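Precorrin-8x Methyl Mutase (Thermus thermophilus, PDB 1V9C) probably catalyses the methyl-shifting isomerisation of precorrin-8X on the way to adenosylcobalamin. Local coordinates at residues V56-Q64 / H198-D206. Residues are numbered along the deposited sequence; the frame is centred on the assembly and turned at random.
Sequences VEAGLKAIQ and HALIRLAAD. With SO4 (sulfate ion), chain F; SO4 (sulfate ion), chain E.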
# COMPACT_ATOMS: atom_id res chain seq x y z
N VAL B 56 -21.94 1.31 3.15
CA VAL B 56 -21.71 1.68 1.76
C VAL B 56 -22.53 2.89 1.32
O VAL B 56 -21.98 3.85 0.75
CB VAL B 56 -22.01 0.51 0.82
CG1 VAL B 56 -21.63 0.88 -0.61
CG2 VAL B 56 -21.22 -0.70 1.25
N GLU B 57 -23.84 2.86 1.58
CA GLU B 57 -24.72 3.97 1.21
C GLU B 57 -24.25 5.23 1.91
O GLU B 57 -24.29 6.33 1.34
CB GLU B 57 -26.17 3.68 1.59
CG GLU B 57 -26.72 2.36 1.06
CD GLU B 57 -26.58 1.23 2.07
OE1 GLU B 57 -25.47 1.02 2.59
OE2 GLU B 57 -27.60 0.54 2.34
N ALA B 58 -23.79 5.09 3.14
CA ALA B 58 -23.29 6.24 3.88
C ALA B 58 -22.05 6.77 3.16
O ALA B 58 -21.79 7.98 3.15
CB ALA B 58 -22.95 5.84 5.31
N GLY B 59 -21.28 5.86 2.57
CA GLY B 59 -20.08 6.26 1.86
C GLY B 59 -20.36 6.97 0.55
O GLY B 59 -19.76 8.00 0.26
N LEU B 60 -21.27 6.43 -0.25
CA LEU B 60 -21.61 7.05 -1.53
C LEU B 60 -22.14 8.46 -1.31
O LEU B 60 -21.72 9.42 -1.97
CB LEU B 60 -22.67 6.22 -2.27
CG LEU B 60 -22.44 4.71 -2.35
CD1 LEU B 60 -23.32 4.14 -3.42
CD2 LEU B 60 -20.98 4.41 -2.64
N LYS B 61 -23.07 8.57 -0.37
CA LYS B 61 -23.68 9.84 -0.02
C LYS B 61 -22.61 10.87 0.33
O LYS B 61 -22.64 12.00 -0.17
CB LYS B 61 -24.63 9.62 1.17
CG LYS B 61 -24.82 10.81 2.10
CD LYS B 61 -25.69 11.91 1.51
CE LYS B 61 -25.91 13.03 2.53
NZ LYS B 61 -26.87 14.06 2.08
N ALA B 62 -21.65 10.48 1.17
CA ALA B 62 -20.59 11.40 1.55
C ALA B 62 -19.73 11.73 0.34
O ALA B 62 -19.37 12.89 0.11
CB ALA B 62 -19.74 10.78 2.64
N ILE B 63 -19.41 10.72 -0.45
CA ILE B 63 -18.61 10.94 -1.64
C ILE B 63 -19.27 12.01 -2.50
O ILE B 63 -18.63 12.98 -2.91
CB ILE B 63 -18.48 9.64 -2.46
CG1 ILE B 63 -17.60 8.65 -1.71
CG2 ILE B 63 -17.89 9.94 -3.81
CD1 ILE B 63 -17.68 7.26 -2.28
N GLN B 64 -20.55 11.82 -2.77
CA GLN B 64 -21.34 12.74 -3.59
C GLN B 64 -21.53 14.13 -2.98
O GLN B 64 -21.71 15.11 -3.70
CB GLN B 64 -22.71 12.13 -3.87
CG GLN B 64 -22.64 10.99 -4.86
CD GLN B 64 -23.92 10.21 -4.93
OE1 GLN B 64 -24.08 9.32 -5.77
NE2 GLN B 64 -24.85 10.51 -4.03
N HIS B 198 -11.57 3.67 -3.73
CA HIS B 198 -11.79 3.68 -5.16
C HIS B 198 -13.09 2.97 -5.51
O HIS B 198 -13.82 3.41 -6.39
CB HIS B 198 -10.61 3.04 -5.89
CG HIS B 198 -9.43 3.96 -6.03
ND1 HIS B 198 -8.13 3.50 -6.12
CD2 HIS B 198 -9.35 5.31 -6.08
CE1 HIS B 198 -7.30 4.52 -6.22
NE2 HIS B 198 -8.02 5.63 -6.19
N ALA B 199 -13.40 1.90 -4.79
CA ALA B 199 -14.64 1.18 -5.06
C ALA B 199 -15.83 2.05 -4.72
O ALA B 199 -16.83 2.04 -5.43
CB ALA B 199 -14.69 -0.11 -4.25
N LEU B 200 -15.73 2.81 -3.63
CA LEU B 200 -16.84 3.67 -3.23
C LEU B 200 -17.07 4.76 -4.25
O LEU B 200 -18.22 5.04 -4.60
CB LEU B 200 -16.58 4.28 -1.85
CG LEU B 200 -16.69 3.22 -0.74
CD1 LEU B 200 -16.40 3.82 0.62
CD2 LEU B 200 -18.08 2.61 -0.80
N ILE B 201 -15.99 5.37 -4.74
CA ILE B 201 -16.11 6.41 -5.73
C ILE B 201 -16.75 5.90 -7.02
O ILE B 201 -17.65 6.54 -7.55
CB ILE B 201 -14.74 7.01 -6.07
CG1 ILE B 201 -14.24 7.85 -4.89
CG2 ILE B 201 -14.84 7.85 -7.34
CD1 ILE B 201 -12.86 8.47 -5.10
N ARG B 202 -16.29 4.75 -7.50
CA ARG B 202 -16.83 4.17 -8.73
C ARG B 202 -18.32 3.85 -8.60
O ARG B 202 -19.08 4.04 -9.54
CB ARG B 202 -16.07 2.91 -9.12
CG ARG B 202 -16.62 2.19 -10.35
CD ARG B 202 -16.39 3.02 -11.60
NE ARG B 202 -16.90 2.36 -12.80
CZ ARG B 202 -16.47 1.19 -13.26
NH1 ARG B 202 -15.51 0.52 -12.64
NH2 ARG B 202 -17.00 0.68 -14.37
N LEU B 203 -18.73 3.34 -7.44
CA LEU B 203 -20.14 3.01 -7.21
C LEU B 203 -20.95 4.29 -7.21
O LEU B 203 -22.05 4.34 -7.74
CB LEU B 203 -20.32 2.31 -5.86
CG LEU B 203 -20.25 0.79 -5.76
CD1 LEU B 203 -20.19 0.37 -4.30
CD2 LEU B 203 -21.45 0.17 -6.45
N ALA B 204 -20.39 5.33 -6.61
CA ALA B 204 -21.05 6.61 -6.53
C ALA B 204 -21.20 7.21 -7.92
O ALA B 204 -22.27 7.67 -8.29
CB ALA B 204 -20.26 7.53 -5.64
N ALA B 205 -20.10 7.20 -8.67
CA ALA B 205 -20.10 7.73 -10.03
C ALA B 205 -21.20 7.04 -10.85
O ALA B 205 -21.87 7.67 -11.66
CB ALA B 205 -18.74 7.50 -10.67
N ASP B 206 -21.36 5.75 -10.61
CA ASP B 206 -22.36 4.95 -11.31
C ASP B 206 -23.70 4.97 -10.56
O ASP B 206 -24.53 4.08 -10.71
CB ASP B 206 -21.86 3.50 -11.46
CG ASP B 206 -20.59 3.42 -12.31
OD1 ASP B 206 -20.14 4.48 -12.81
OD2 ASP B 206 -20.05 2.30 -12.48
S SO4 F . -12.36 2.64 -11.76
O1 SO4 F . -11.56 3.09 -10.61
O2 SO4 F . -13.05 3.78 -12.38
O3 SO4 F . -13.35 1.64 -11.30
O4 SO4 F . -11.48 2.01 -12.75
S SO4 E . -7.16 0.06 -7.00
O1 SO4 E . -6.40 1.04 -6.20
O2 SO4 E . -7.59 0.65 -8.27
O3 SO4 E . -8.35 -0.34 -6.24
O4 SO4 E . -6.31 -1.12 -7.27
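I63 drives its CD1 methyl against L200, and the 3.2 Å from I63 CD1 to L200 CB is closer than ordinary van der Waals contact. Its chi1 of -70° sets CG1, which carries CD1, anti to the carbonyl carbon and leaves CG2 anti to the backbone N; the two branches then reach L200 and, 3.8 Å from I63 CG2, A204 CB, one turn further on. Next to it, L60 brings CD2 across L200 at about a right angle, 3.4 Å from L200 O and 3.9 Å from L200 CD2, and also meets L203 CB. G59 adds no side chain here, and a CB on it would press tightly on L200 CD1. This largely apolar seam, with no hydrogen bond across it, joins helices 55-65 and 190-205 of the doubly wound alpha/beta fold; the axes of 56-64 and 198-205 cross at -74° and come within 8.9 Å. V56 closes one end, its CG1 touching L200 CD2 and L203 CD1. At the other end packing slackens: exposed Q64 merely lays OE1 3.5 Å from A204 O. R202, partly exposed, and H198 point away from this interface, toward sulfates probably from the crystallisation liquor. R202 NH1 donates to O3 of the chain F sulfate at 2.8 Å, while R202 NE forms a salt bridge with D206 OD2. A leucine in place of R202 would probably leave D206 without this charged mate. H198 ND1 hydrogen-bonds, in its ring plane, to O1 of the chain E sulfate.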